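Local coordinates for DUF5618 domain-containing protein (Dyadobacter fermentans, PDB 3MFN) that is of unknown function but folds as a small, almost all-helical bundle of the DUF5618 family and assembles with a second copy of itself, at residues Lys46-Asp51 and Ser63-Met68; Gly53-Gly58 and Gly130-Val135; His71-Gly76 and Glu118-Val123; Glu37-Leu42 and Ile144-Val149. One frame throughout, in Å; residues are numbered along the deposited sequence.

Contact 1. Residues Lys46-Asp51 and Ser63-Met68; sequences KDILRD and SKYVKM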
loop_
_atom_site.group_PDB
_atom_site.type_symbol
_atom_site.label_atom_id
_atom_site.label_comp_id
_atom_site.label_asym_id
_atom_site.label_seq_id
_atom_site.Cartn_x
_atom_site.Cartn_y
_atom_site.Cartn_z
ATOM N N LYS A 46 8.800 -1.145 -14.444
ATOM C CA LYS A 46 10.003 -1.418 -13.624
ATOM C C LYS A 46 11.199 -0.635 -14.164
ATOM O O LYS A 46 12.009 -0.098 -13.389
ATOM C CB LYS A 46 10.292 -2.910 -13.641
ATOM C CG LYS A 46 9.216 -3.732 -12.924
ATOM C CD LYS A 46 9.534 -5.234 -13.029
ATOM C CE LYS A 46 8.552 -6.055 -12.136
ATOM N NZ LYS A 46 8.643 -7.534 -12.453
ATOM N N ASP A 47 11.307 -0.519 -15.492
ATOM C CA ASP A 47 12.433 0.216 -16.067
ATOM C C ASP A 47 12.371 1.688 -15.720
ATOM O O ASP A 47 13.409 2.319 -15.480
ATOM C CB ASP A 47 12.520 0.074 -17.580
ATOM C CG ASP A 47 12.966 -1.322 -18.028
ATOM O OD1 ASP A 47 13.574 -2.072 -17.238
ATOM O OD2 ASP A 47 12.775 -1.617 -19.223
ATOM N N ILE A 48 11.170 2.249 -15.740
ATOM C CA ILE A 48 11.009 3.651 -15.398
ATOM C C ILE A 48 11.477 3.867 -13.946
ATOM O O ILE A 48 12.160 4.836 -13.632
ATOM C CB ILE A 48 9.466 4.093 -15.542
ATOM C CG1 ILE A 48 9.016 4.144 -17.012
ATOM C CG2 ILE A 48 9.214 5.493 -14.819
ATOM C CD1 ILE A 48 7.505 4.187 -17.119
ATOM N N LEU A 49 11.080 2.977 -13.032
ATOM C CA LEU A 49 11.522 3.138 -11.652
ATOM C C LEU A 49 13.047 3.036 -11.557
ATOM O O LEU A 49 13.681 3.827 -10.874
ATOM C CB LEU A 49 10.808 2.134 -10.705
ATOM C CG LEU A 49 9.288 2.344 -10.400
ATOM C CD1 LEU A 49 8.711 1.178 -9.602
ATOM C CD2 LEU A 49 9.037 3.615 -9.628
ATOM N N ARG A 50 13.645 2.071 -12.245
ATOM C CA ARG A 50 15.126 1.919 -12.213
ATOM C C ARG A 50 15.802 3.121 -12.773
ATOM O O ARG A 50 16.767 3.604 -12.188
ATOM C CB ARG A 50 15.554 0.677 -13.002
ATOM C CG ARG A 50 17.073 0.465 -13.186
ATOM C CD ARG A 50 17.372 -0.574 -14.283
ATOM N NE ARG A 50 17.046 -0.034 -15.606
ATOM C CZ ARG A 50 16.665 -0.777 -16.653
ATOM N NH1 ARG A 50 16.626 -2.107 -16.567
ATOM N NH2 ARG A 50 16.341 -0.189 -17.807
ATOM N N ASP A 51 15.322 3.610 -13.925
ATOM C CA ASP A 51 16.018 4.656 -14.672
ATOM C C ASP A 51 15.711 6.085 -14.174
ATOM O O ASP A 51 16.574 6.913 -14.226
ATOM C CB ASP A 51 15.688 4.517 -16.160
ATOM C CG ASP A 51 16.301 3.223 -16.759
ATOM O OD1 ASP A 51 17.281 2.745 -16.152
ATOM O OD2 ASP A 51 15.770 2.668 -17.744
ATOM N N SER A 63 8.377 11.510 -7.378
ATOM C CA SER A 63 6.965 11.142 -7.430
ATOM C C SER A 63 6.378 11.117 -8.817
ATOM O O SER A 63 5.490 10.317 -9.131
ATOM C CB SER A 63 6.105 12.114 -6.558
ATOM O OG SER A 63 6.429 11.946 -5.228
ATOM N N LYS A 64 6.872 11.975 -9.670
ATOM C CA LYS A 64 6.419 12.055 -11.050
ATOM C C LYS A 64 6.537 10.686 -11.722
ATOM O O LYS A 64 5.639 10.226 -12.450
ATOM C CB LYS A 64 7.299 13.114 -11.704
ATOM C CG LYS A 64 7.102 13.410 -13.158
ATOM C CD LYS A 64 8.267 14.325 -13.678
ATOM C CE LYS A 64 8.512 15.629 -12.877
ATOM N NZ LYS A 64 9.767 15.673 -12.031
ATOM N N TYR A 65 7.671 10.035 -11.491
ATOM C CA TYR A 65 7.959 8.760 -12.133
ATOM C C TYR A 65 7.375 7.614 -11.391
ATOM O O TYR A 65 6.999 6.603 -11.996
ATOM C CB TYR A 65 9.462 8.613 -12.340
ATOM C CG TYR A 65 9.964 9.545 -13.430
ATOM C CD1 TYR A 65 9.740 9.237 -14.750
ATOM C CD2 TYR A 65 10.623 10.731 -13.139
ATOM C CE1 TYR A 65 10.163 10.063 -15.756
ATOM C CE2 TYR A 65 11.053 11.595 -14.144
ATOM C CZ TYR A 65 10.824 11.226 -15.442
ATOM O OH TYR A 65 11.214 11.966 -16.483
ATOM N N VAL A 66 7.215 7.764 -10.088
ATOM C CA VAL A 66 6.441 6.796 -9.328
ATOM C C VAL A 66 4.990 6.741 -9.809
ATOM O O VAL A 66 4.414 5.669 -10.048
ATOM C CB VAL A 66 6.441 7.065 -7.829
ATOM C CG1 VAL A 66 5.537 6.016 -7.219
ATOM C CG2 VAL A 66 7.855 6.955 -7.275
ATOM N N LYS A 67 4.415 7.898 -10.023
ATOM C CA LYS A 67 3.072 7.990 -10.613
ATOM C C LYS A 67 2.936 7.339 -12.010
ATOM O O LYS A 67 2.036 6.534 -12.264
ATOM C CB LYS A 67 2.594 9.438 -10.661
ATOM C CG LYS A 67 2.292 10.008 -9.298
ATOM C CD LYS A 67 2.139 11.512 -9.345
ATOM C CE LYS A 67 1.825 12.096 -7.979
ATOM N NZ LYS A 67 1.887 13.592 -7.955
HETATM N N MSE A 68 3.903 7.611 -12.865
HETATM C CA MSE A 68 3.958 7.123 -14.234
HETATM C C MSE A 68 4.126 5.641 -14.281
HETATM O O MSE A 68 3.399 4.939 -15.029
HETATM C CB MSE A 68 5.227 7.817 -14.905
HETATM C CG MSE A 68 5.217 7.706 -16.332
HETATM SE SE MSE A 68 6.724 8.508 -17.199
HETATM C CE MSE A 68 6.706 10.291 -16.523
#
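With CG1 placed beside the backbone N (chi1 -70°), Ile48 turns its other branch, CG2, into position against Tyr65, whose chi1 of -71° likewise sets CG beside the backbone N and leaves a ring edge facing that methyl. The two side chains belong to an antiparallel helical hairpin: helix 34-52 leads into a connection that holds a small two-stranded beta hairpin, and helix 63-85 comes back, the local axes 9.1 Å apart and only 11° short of antiparallel. Ile48 points at the facing helix and makes the larger share of the contact from its side. Its CG2 meets the edge of the Tyr65 ring near the ring plane, 3.8 Å from CD1, with the two side chains crossing at about a right angle; the same methyl lies equally close to Tyr65 O. The longer branch reaches along the opposing helix, so that Ile48 CD1 ends 4.3 Å from CG of the selenomethionine Met68.

One residue on, Leu49 works deeper in. Its CD2 settles over the backbone of the facing helix, 4.1 Å from Val66 CA, and touches Val66 CG2 as well. Met124, Tyr60, Phe139 and Val135 surround Leu49, which carries the contact into the protein core. No hydrogen bond joins the two segments.

The polar work is done on the outer side of the first helix. Arg50 grips Asp51 side-on, NE to OD1 and NH2 to OD2; the NE bond lies in the guanidinium plane, yet Arg50 NE meets Asp51 OD1 at 2.8 Å from above the carboxylate plane.

Contact 2. Residues Gly53-Gly58 and Gly130-Val135; sequences GGKEDG and GDAEVV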
loop_
_atom_site.group_PDB
_atom_site.type_symbol
_atom_site.label_atom_id
_atom_site.label_comp_id
_atom_site.label_asym_id
_atom_site.label_seq_id
_atom_site.Cartn_x
_atom_site.Cartn_y
_atom_site.Cartn_z
ATOM N N GLY A 53 13.204 6.720 -11.250
ATOM C CA GLY A 53 12.508 6.707 -9.971
ATOM C C GLY A 53 13.304 7.367 -8.853
ATOM O O GLY A 53 12.718 7.786 -7.870
ATOM N N GLY A 54 14.629 7.418 -8.995
ATOM C CA GLY A 54 15.488 8.066 -8.015
ATOM C C GLY A 54 15.544 7.299 -6.697
ATOM O O GLY A 54 15.487 7.909 -5.637
ATOM N N LYS A 55 15.663 5.983 -6.744
ATOM C CA LYS A 55 15.609 5.207 -5.515
ATOM C C LYS A 55 16.744 5.530 -4.540
ATOM O O LYS A 55 17.889 5.735 -4.941
ATOM C CB LYS A 55 15.596 3.722 -5.783
ATOM C CG LYS A 55 15.146 2.892 -4.546
ATOM C CD LYS A 55 15.902 1.604 -4.465
ATOM C CE LYS A 55 15.188 0.525 -5.231
ATOM N NZ LYS A 55 16.116 -0.604 -5.393
ATOM N N GLU A 56 16.381 5.639 -3.261
ATOM C CA GLU A 56 17.331 6.062 -2.239
ATOM C C GLU A 56 16.849 5.539 -0.904
ATOM O O GLU A 56 15.674 5.669 -0.591
ATOM C CB GLU A 56 17.318 7.572 -2.225
ATOM C CG GLU A 56 18.516 8.208 -1.748
ATOM C CD GLU A 56 18.392 9.718 -1.791
ATOM O OE1 GLU A 56 18.163 10.243 -2.911
ATOM O OE2 GLU A 56 18.548 10.363 -0.724
ATOM N N ASP A 57 17.725 4.901 -0.138
ATOM C CA ASP A 57 17.321 4.375 1.166
ATOM C C ASP A 57 16.028 3.510 1.061
ATOM O O ASP A 57 15.267 3.431 1.998
ATOM C CB ASP A 57 16.985 5.517 2.144
ATOM C CG ASP A 57 18.140 6.478 2.422
ATOM O OD1 ASP A 57 19.314 6.046 2.588
ATOM O OD2 ASP A 57 17.809 7.694 2.555
ATOM N N GLY A 58 15.776 2.873 -0.068
ATOM C CA GLY A 58 14.598 2.047 -0.241
ATOM C C GLY A 58 13.319 2.818 -0.646
ATOM O O GLY A 58 12.260 2.219 -0.686
ATOM N N GLY A 130 6.454 5.672 -3.356
ATOM C CA GLY A 130 7.138 4.468 -3.824
ATOM C C GLY A 130 8.061 3.855 -2.806
ATOM O O GLY A 130 9.253 4.151 -2.787
ATOM N N ASP A 131 7.514 2.990 -1.971
ATOM C CA ASP A 131 8.278 2.235 -0.986
ATOM C C ASP A 131 8.708 0.994 -1.713
ATOM O O ASP A 131 7.871 0.148 -2.005
ATOM C CB ASP A 131 7.337 1.990 0.234
ATOM C CG ASP A 131 7.961 1.135 1.327
ATOM O OD1 ASP A 131 8.720 0.191 0.997
ATOM O OD2 ASP A 131 7.575 1.330 2.516
ATOM N N ALA A 132 10.018 0.894 -2.036
ATOM C CA ALA A 132 10.463 -0.052 -3.046
ATOM C C ALA A 132 10.096 -1.467 -2.697
ATOM O O ALA A 132 9.694 -2.223 -3.550
ATOM C CB ALA A 132 11.998 0.085 -3.316
ATOM N N GLU A 133 10.206 -1.852 -1.432
ATOM C CA GLU A 133 9.820 -3.206 -0.982
ATOM C C GLU A 133 8.337 -3.423 -1.212
ATOM O O GLU A 133 7.893 -4.479 -1.609
ATOM C CB GLU A 133 10.075 -3.418 0.538
ATOM C CG GLU A 133 11.348 -4.152 1.002
ATOM C CD GLU A 133 11.270 -4.610 2.510
ATOM O OE1 GLU A 133 11.256 -5.846 2.798
ATOM O OE2 GLU A 133 11.178 -3.729 3.396
ATOM N N VAL A 134 7.545 -2.433 -0.857
ATOM C CA VAL A 134 6.084 -2.550 -1.068
ATOM C C VAL A 134 5.757 -2.573 -2.593
ATOM O O VAL A 134 4.976 -3.388 -3.066
ATOM C CB VAL A 134 5.354 -1.405 -0.393
ATOM C CG1 VAL A 134 3.817 -1.491 -0.634
ATOM C CG2 VAL A 134 5.649 -1.416 1.089
ATOM N N VAL A 135 6.385 -1.692 -3.354
ATOM C CA VAL A 135 6.234 -1.679 -4.825
ATOM C C VAL A 135 6.505 -3.062 -5.429
ATOM O O VAL A 135 5.715 -3.572 -6.237
ATOM C CB VAL A 135 7.159 -0.609 -5.483
ATOM C CG1 VAL A 135 7.190 -0.776 -7.060
ATOM C CG2 VAL A 135 6.741 0.883 -5.072
HETATM O O HOH W 1 11.719 -0.068 0.585
#
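Gly58 O takes the N-H of Ala132 in a nearly straight bond (2.9 Å from Gly58 O to Ala132 N, 166° at the hydrogen), the donor somewhat tilted from the carbonyl plane. Gly58 closes a tight turn between strands 55-56 and 59-60: Asp57 and Gly58 both have positive phi, fitting type I', and a CB on Gly58 would jam against the carbonyl O of Asp57. Ala132 also turns its methyl toward the turn: its CB lies 3.7 Å from Lys55 CE, which the lysine chain, bent at chi2 and chi3, brings there.

Asp131, one residue before Ala132, repays following outward. From its CB, on a side chain that packs against Phe59, CG stands anti to the backbone N (chi1 177°), which carries the carboxylate to the open end of the helix. There OD1 receives the N-H of Val134 in a weak bond (3.4 Å from Val134 N to Asp131 OD1) and a proton from water 1, 3.0 Å away from OD1. OD2 looks to the dimer partner, where it forms a salt bridge with Arg141 of the second subunit and a hydrogen bond with Ser115 of that subunit.

Water 1 completes the arrangement. It donates to Gly58 O (2.7 Å from the water oxygen) as well as to Asp131 OD1, and accepts from Glu133 N at 3.1 Å. The first three N-H groups of helix 132-153 are thus met in turn by a hairpin carbonyl, a water and a carboxylate: an aspartate N-cap, completed from outside by a type I' beta turn.

Contact 3. Residues His71-Gly76 and Glu118-Val123; sequences HTAYSG and EQLHLV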
loop_
_atom_site.group_PDB
_atom_site.type_symbol
_atom_site.label_atom_id
_atom_site.label_comp_id
_atom_site.label_asym_id
_atom_site.label_seq_id
_atom_site.Cartn_x
_atom_site.Cartn_y
_atom_site.Cartn_z
ATOM N N HIS A 71 0.879 3.959 -12.966
ATOM C CA HIS A 71 -0.184 3.995 -13.937
ATOM C C HIS A 71 0.070 2.970 -15.061
ATOM O O HIS A 71 -0.840 2.152 -15.428
ATOM C CB HIS A 71 -0.313 5.385 -14.536
ATOM C CG HIS A 71 -1.379 5.468 -15.550
ATOM N ND1 HIS A 71 -2.708 5.336 -15.217
ATOM C CD2 HIS A 71 -1.320 5.521 -16.905
ATOM C CE1 HIS A 71 -3.428 5.357 -16.323
ATOM N NE2 HIS A 71 -2.607 5.527 -17.356
ATOM N N THR A 72 1.319 2.927 -15.519
ATOM C CA THR A 72 1.712 2.026 -16.562
ATOM C C THR A 72 1.550 0.543 -16.131
ATOM O O THR A 72 0.940 -0.297 -16.896
ATOM C CB THR A 72 3.163 2.314 -17.000
ATOM O OG1 THR A 72 3.242 3.652 -17.425
ATOM C CG2 THR A 72 3.610 1.429 -18.188
ATOM N N ALA A 73 2.079 0.203 -14.954
ATOM C CA ALA A 73 1.902 -1.168 -14.427
ATOM C C ALA A 73 0.432 -1.550 -14.270
ATOM O O ALA A 73 0.024 -2.609 -14.716
ATOM C CB ALA A 73 2.638 -1.354 -13.088
ATOM N N TYR A 74 -0.364 -0.697 -13.645
ATOM C CA TYR A 74 -1.767 -0.901 -13.500
ATOM C C TYR A 74 -2.501 -1.021 -14.846
ATOM O O TYR A 74 -3.334 -1.935 -14.995
ATOM C CB TYR A 74 -2.405 0.200 -12.687
ATOM C CG TYR A 74 -3.882 -0.041 -12.380
ATOM C CD1 TYR A 74 -4.264 -1.099 -11.576
ATOM C CD2 TYR A 74 -4.879 0.804 -12.881
ATOM C CE1 TYR A 74 -5.582 -1.314 -11.281
ATOM C CE2 TYR A 74 -6.202 0.618 -12.556
ATOM C CZ TYR A 74 -6.538 -0.458 -11.774
ATOM O OH TYR A 74 -7.822 -0.695 -11.498
ATOM N N SER A 75 -2.165 -0.183 -15.826
ATOM C CA SER A 75 -2.772 -0.227 -17.163
ATOM C C SER A 75 -2.414 -1.568 -17.836
ATOM O O SER A 75 -3.209 -2.134 -18.596
ATOM C CB SER A 75 -2.267 0.961 -18.003
ATOM O OG SER A 75 -2.719 2.180 -17.416
ATOM N N GLY A 76 -1.232 -2.091 -17.528
ATOM C CA GLY A 76 -0.850 -3.429 -18.002
ATOM C C GLY A 76 -1.800 -4.504 -17.545
ATOM O O GLY A 76 -2.295 -5.322 -18.333
ATOM N N GLU A 118 -4.981 -1.032 -5.000
ATOM C CA GLU A 118 -4.522 -0.214 -3.887
ATOM C C GLU A 118 -3.090 0.262 -4.105
ATOM O O GLU A 118 -2.824 1.450 -3.977
ATOM C CB GLU A 118 -4.601 -0.949 -2.549
ATOM C CG GLU A 118 -6.046 -1.257 -2.118
ATOM C CD GLU A 118 -6.813 -0.067 -1.708
ATOM O OE1 GLU A 118 -6.248 0.901 -1.174
ATOM O OE2 GLU A 118 -8.036 -0.115 -1.848
ATOM N N GLN A 119 -2.206 -0.667 -4.420
ATOM C CA GLN A 119 -0.799 -0.371 -4.446
ATOM C C GLN A 119 -0.338 0.346 -5.685
ATOM O O GLN A 119 0.539 1.226 -5.604
ATOM C CB GLN A 119 0.034 -1.648 -4.251
ATOM C CG GLN A 119 -0.097 -2.361 -2.845
ATOM C CD GLN A 119 -0.011 -1.431 -1.695
ATOM O OE1 GLN A 119 0.766 -0.490 -1.725
ATOM N NE2 GLN A 119 -0.874 -1.633 -0.670
ATOM N N LEU A 120 -0.840 -0.081 -6.847
ATOM C CA LEU A 120 -0.350 0.492 -8.099
ATOM C C LEU A 120 -1.173 1.671 -8.549
ATOM O O LEU A 120 -0.626 2.689 -9.003
ATOM C CB LEU A 120 -0.261 -0.547 -9.196
ATOM C CG LEU A 120 0.858 -1.586 -9.335
ATOM C CD1 LEU A 120 1.565 -2.048 -8.066
ATOM C CD2 LEU A 120 0.403 -2.773 -10.197
ATOM N N HIS A 121 -2.493 1.566 -8.450
ATOM C CA HIS A 121 -3.355 2.638 -8.882
ATOM C C HIS A 121 -3.461 3.775 -7.842
ATOM O O HIS A 121 -3.355 4.951 -8.186
ATOM C CB HIS A 121 -4.752 2.127 -9.256
ATOM C CG HIS A 121 -5.692 3.224 -9.641
ATOM N ND1 HIS A 121 -5.533 3.961 -10.814
ATOM C CD2 HIS A 121 -6.761 3.773 -8.986
ATOM C CE1 HIS A 121 -6.488 4.891 -10.868
ATOM N NE2 HIS A 121 -7.224 4.823 -9.758
ATOM N N LEU A 122 -3.699 3.459 -6.563
ATOM C CA LEU A 122 -3.887 4.534 -5.565
ATOM C C LEU A 122 -2.577 5.040 -4.988
ATOM O O LEU A 122 -2.262 6.252 -5.121
ATOM C CB LEU A 122 -4.834 4.121 -4.456
ATOM C CG LEU A 122 -6.287 3.796 -4.919
ATOM C CD1 LEU A 122 -7.203 3.156 -3.753
ATOM C CD2 LEU A 122 -7.026 5.042 -5.631
ATOM N N VAL A 123 -1.807 4.155 -4.360
ATOM C CA VAL A 123 -0.593 4.596 -3.680
ATOM C C VAL A 123 0.495 5.167 -4.640
ATOM O O VAL A 123 1.092 6.245 -4.379
ATOM C CB VAL A 123 -0.009 3.441 -2.793
ATOM C CG1 VAL A 123 1.344 3.851 -2.201
ATOM C CG2 VAL A 123 -1.068 3.024 -1.652
HETATM O O HOH W 2 -3.721 4.237 -12.771
#
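His71 O is gripped twice by Ser75, at 2.7 Å from Ser75 N and at 2.7 Å from Ser75 OG, whose hydroxyl comes from above the carbonyl plane and also lies over one face of the His71 ring. Across the contact, water 2 bridges that histidine to its counterpart, 2.9 Å from His71 ND1 and 2.7 Å from His121 ND1, in the plane of the His121 ring. Beside this bridge, helices 63-85 and 107-126 cross at -129° with local axes 8.2 Å apart, and the second of them widens into a pi-type turn in which Val123 N reaches back to Glu118 O. Tyr74 fills the crossing. With its CG anti to the backbone N, it turns a ring face to His121, whose CB stands 3.7 Å from the ring centroid and almost on the normal, a CH-pi contact; the two rings themselves meet obliquely. Replacing Tyr74 with an alanine would probably leave His121 CB without its aromatic face and open a gap beside Phe113 and Val116. On the core side, Leu120 packs its CD2 against Ala73 CB at 3.9 Å, while its CB touches Tyr74 CB at 4.2 Å.

Contact 4. Residues Glu37-Leu42 and Ile144-Val149; sequences EAKRYL and IIIDWV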
loop_
_atom_site.group_PDB
_atom_site.type_symbol
_atom_site.label_atom_id
_atom_site.label_comp_id
_atom_site.label_asym_id
_atom_site.label_seq_id
_atom_site.Cartn_x
_atom_site.Cartn_y
_atom_site.Cartn_z
ATOM N N GLU A 37 1.774 -8.084 -24.236
ATOM C CA GLU A 37 1.693 -6.636 -24.171
ATOM C C GLU A 37 1.511 -6.146 -22.678
ATOM O O GLU A 37 2.191 -5.202 -22.272
ATOM C CB GLU A 37 0.609 -6.139 -25.135
ATOM C CG GLU A 37 0.217 -4.666 -25.046
ATOM C CD GLU A 37 1.181 -3.715 -25.792
ATOM O OE1 GLU A 37 2.332 -4.098 -26.066
ATOM O OE2 GLU A 37 0.773 -2.566 -26.074
ATOM N N ALA A 38 0.689 -6.850 -21.884
ATOM C CA ALA A 38 0.540 -6.605 -20.456
ATOM C C ALA A 38 1.874 -6.636 -19.740
ATOM O O ALA A 38 2.179 -5.733 -18.941
ATOM C CB ALA A 38 -0.435 -7.599 -19.826
ATOM N N LYS A 39 2.695 -7.631 -20.058
ATOM C CA LYS A 39 4.004 -7.775 -19.449
ATOM C C LYS A 39 4.956 -6.678 -19.960
ATOM O O LYS A 39 5.835 -6.293 -19.209
ATOM C CB LYS A 39 4.634 -9.138 -19.726
ATOM C CG LYS A 39 3.859 -10.273 -19.136
ATOM C CD LYS A 39 4.418 -11.583 -19.556
ATOM C CE LYS A 39 3.571 -12.745 -19.033
ATOM N NZ LYS A 39 4.075 -14.004 -19.570
ATOM N N ARG A 40 4.768 -6.198 -21.201
ATOM C CA ARG A 40 5.553 -5.078 -21.668
ATOM C C ARG A 40 5.265 -3.829 -20.825
ATOM O O ARG A 40 6.179 -3.100 -20.504
ATOM C CB ARG A 40 5.367 -4.844 -23.164
ATOM C CG ARG A 40 5.920 -6.007 -24.051
ATOM C CD ARG A 40 7.358 -6.385 -23.675
ATOM N NE ARG A 40 8.256 -5.222 -23.718
ATOM C CZ ARG A 40 9.113 -4.950 -24.699
ATOM N NH1 ARG A 40 9.840 -3.839 -24.621
ATOM N NH2 ARG A 40 9.244 -5.768 -25.751
ATOM N N TYR A 41 4.008 -3.612 -20.442
ATOM C CA TYR A 41 3.635 -2.467 -19.594
ATOM C C TYR A 41 4.309 -2.622 -18.227
ATOM O O TYR A 41 4.873 -1.664 -17.678
ATOM C CB TYR A 41 2.121 -2.365 -19.384
ATOM C CG TYR A 41 1.283 -1.725 -20.457
ATOM C CD1 TYR A 41 0.598 -0.562 -20.206
ATOM C CD2 TYR A 41 1.096 -2.322 -21.706
ATOM C CE1 TYR A 41 -0.213 0.024 -21.136
ATOM C CE2 TYR A 41 0.238 -1.716 -22.713
ATOM C CZ TYR A 41 -0.398 -0.536 -22.391
ATOM O OH TYR A 41 -1.250 0.125 -23.229
ATOM N N LEU A 42 4.210 -3.812 -17.655
ATOM C CA LEU A 42 4.808 -4.061 -16.340
ATOM C C LEU A 42 6.301 -3.852 -16.320
ATOM O O LEU A 42 6.827 -3.200 -15.413
ATOM C CB LEU A 42 4.452 -5.456 -15.842
ATOM C CG LEU A 42 4.747 -5.835 -14.400
ATOM C CD1 LEU A 42 4.178 -4.826 -13.364
ATOM C CD2 LEU A 42 4.194 -7.279 -14.114
ATOM N N ILE A 144 0.859 -11.958 -10.943
ATOM C CA ILE A 144 -0.076 -13.011 -10.590
ATOM C C ILE A 144 -1.351 -12.906 -11.386
ATOM O O ILE A 144 -1.875 -13.907 -11.897
ATOM C CB ILE A 144 -0.399 -13.065 -9.071
ATOM C CG1 ILE A 144 0.758 -13.692 -8.286
ATOM C CG2 ILE A 144 -1.636 -13.928 -8.822
ATOM C CD1 ILE A 144 0.599 -13.539 -6.711
ATOM N N ILE A 145 -1.846 -11.695 -11.524
ATOM C CA ILE A 145 -3.085 -11.470 -12.259
ATOM C C ILE A 145 -2.870 -11.709 -13.748
ATOM O O ILE A 145 -3.717 -12.285 -14.426
ATOM C CB ILE A 145 -3.634 -10.014 -12.090
ATOM C CG1 ILE A 145 -4.012 -9.726 -10.637
ATOM C CG2 ILE A 145 -4.845 -9.827 -12.995
ATOM C CD1 ILE A 145 -5.100 -10.695 -10.077
ATOM N N ILE A 146 -1.736 -11.270 -14.279
ATOM C CA ILE A 146 -1.497 -11.475 -15.714
ATOM C C ILE A 146 -1.355 -12.971 -16.006
ATOM O O ILE A 146 -1.886 -13.443 -17.006
ATOM C CB ILE A 146 -0.303 -10.691 -16.218
ATOM C CG1 ILE A 146 -0.614 -9.196 -16.113
ATOM C CG2 ILE A 146 0.013 -11.169 -17.652
ATOM C CD1 ILE A 146 0.533 -8.215 -16.233
ATOM N N ASP A 147 -0.683 -13.716 -15.135
ATOM C CA ASP A 147 -0.528 -15.154 -15.342
ATOM C C ASP A 147 -1.865 -15.853 -15.217
ATOM O O ASP A 147 -2.137 -16.805 -15.941
ATOM C CB ASP A 147 0.412 -15.784 -14.314
ATOM C CG ASP A 147 1.856 -15.349 -14.467
ATOM O OD1 ASP A 147 2.264 -14.681 -15.475
ATOM O OD2 ASP A 147 2.613 -15.691 -13.530
ATOM N N TRP A 148 -2.711 -15.394 -14.303
ATOM C CA TRP A 148 -4.041 -15.988 -14.169
ATOM C C TRP A 148 -4.816 -15.870 -15.499
ATOM O O TRP A 148 -5.417 -16.845 -15.987
ATOM C CB TRP A 148 -4.795 -15.297 -13.025
ATOM C CG TRP A 148 -6.185 -15.774 -12.848
ATOM C CD1 TRP A 148 -6.593 -16.859 -12.127
ATOM C CD2 TRP A 148 -7.380 -15.167 -13.361
ATOM N NE1 TRP A 148 -7.973 -16.955 -12.150
ATOM C CE2 TRP A 148 -8.474 -15.929 -12.896
ATOM C CE3 TRP A 148 -7.638 -14.018 -14.128
ATOM C CZ2 TRP A 148 -9.796 -15.626 -13.226
ATOM C CZ3 TRP A 148 -8.970 -13.713 -14.452
ATOM C CH2 TRP A 148 -10.028 -14.526 -14.001
ATOM N N VAL A 149 -4.790 -14.689 -16.096
ATOM C CA VAL A 149 -5.379 -14.456 -17.424
ATOM C C VAL A 149 -4.797 -15.382 -18.479
ATOM O O VAL A 149 -5.542 -16.129 -19.127
ATOM C CB VAL A 149 -5.220 -12.983 -17.867
ATOM C CG1 VAL A 149 -5.572 -12.800 -19.329
ATOM C CG2 VAL A 149 -6.107 -12.055 -16.964
#
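Apolar contact dominates, and Ile146 supplies nearly all of it from the C-terminal helix. Its chi1 of -66° sets CG1 beside the backbone N, and with chi2 near anti CD1 reaches the facing helix, where the methyl sits 3.8 Å from Ala38 CB and, a helical turn further along, 4.3 Å from Leu42 CD2. The small Ala38 leaves room for this, so that Ile146 CD1 also comes within 4.0 Å of Ala38 O. The second branch has a partner of its own: Ile146 CG2 touches Lys39 CE at 4.1 Å, the lysine chain being extended and crossing the isoleucine at a slant. An alanine in place of Ile146 would remove both branches and would probably leave a gap facing Ala38 and Leu42, with the Lys39 chain less firmly supported.

Charge plays a looser part. Lys39 passes the Asp147 carboxylate with CE nearest, 4.3 Å from Asp147 OD1; NZ stays 4.5 Å from that oxygen, beyond a salt bridge. Asp147 also lies close to Glu143, and Lys39, which touches Glu143 too, may temper the repulsion between these two acids.

The segments run antiparallel, 172° between their directions, and join the first and last helices of the chain. Helix 63-85 packs against both segments and helix 107-126 against 144-149: Leu42 lies on Ala73, Ile145 on Val77 and Ile109, and the Trp148 ring meets that of Tyr84.

From the N terminus, helix 34-52 opens contact 4 and then contact 1. The shortest loop is closed first, when 63-68 returns against 46-51 and completes the helical hairpin. Before that happens segment 53-58, the first strand and turn of the small beta hairpin, has opened contact 2, so contacts 1 and 2 cross; they also touch, Leu49 against Val135. Contact 3 starts further along helix 63-85 and closes on helix 107-126, lying wholly within the span of contact 2. Contact 4 closes last and encloses the other three, bringing the terminal helices together. It packs directly on contact 3, through Ala38, Tyr41 and Leu42, while contacts 2 and 3 both reach the second subunit.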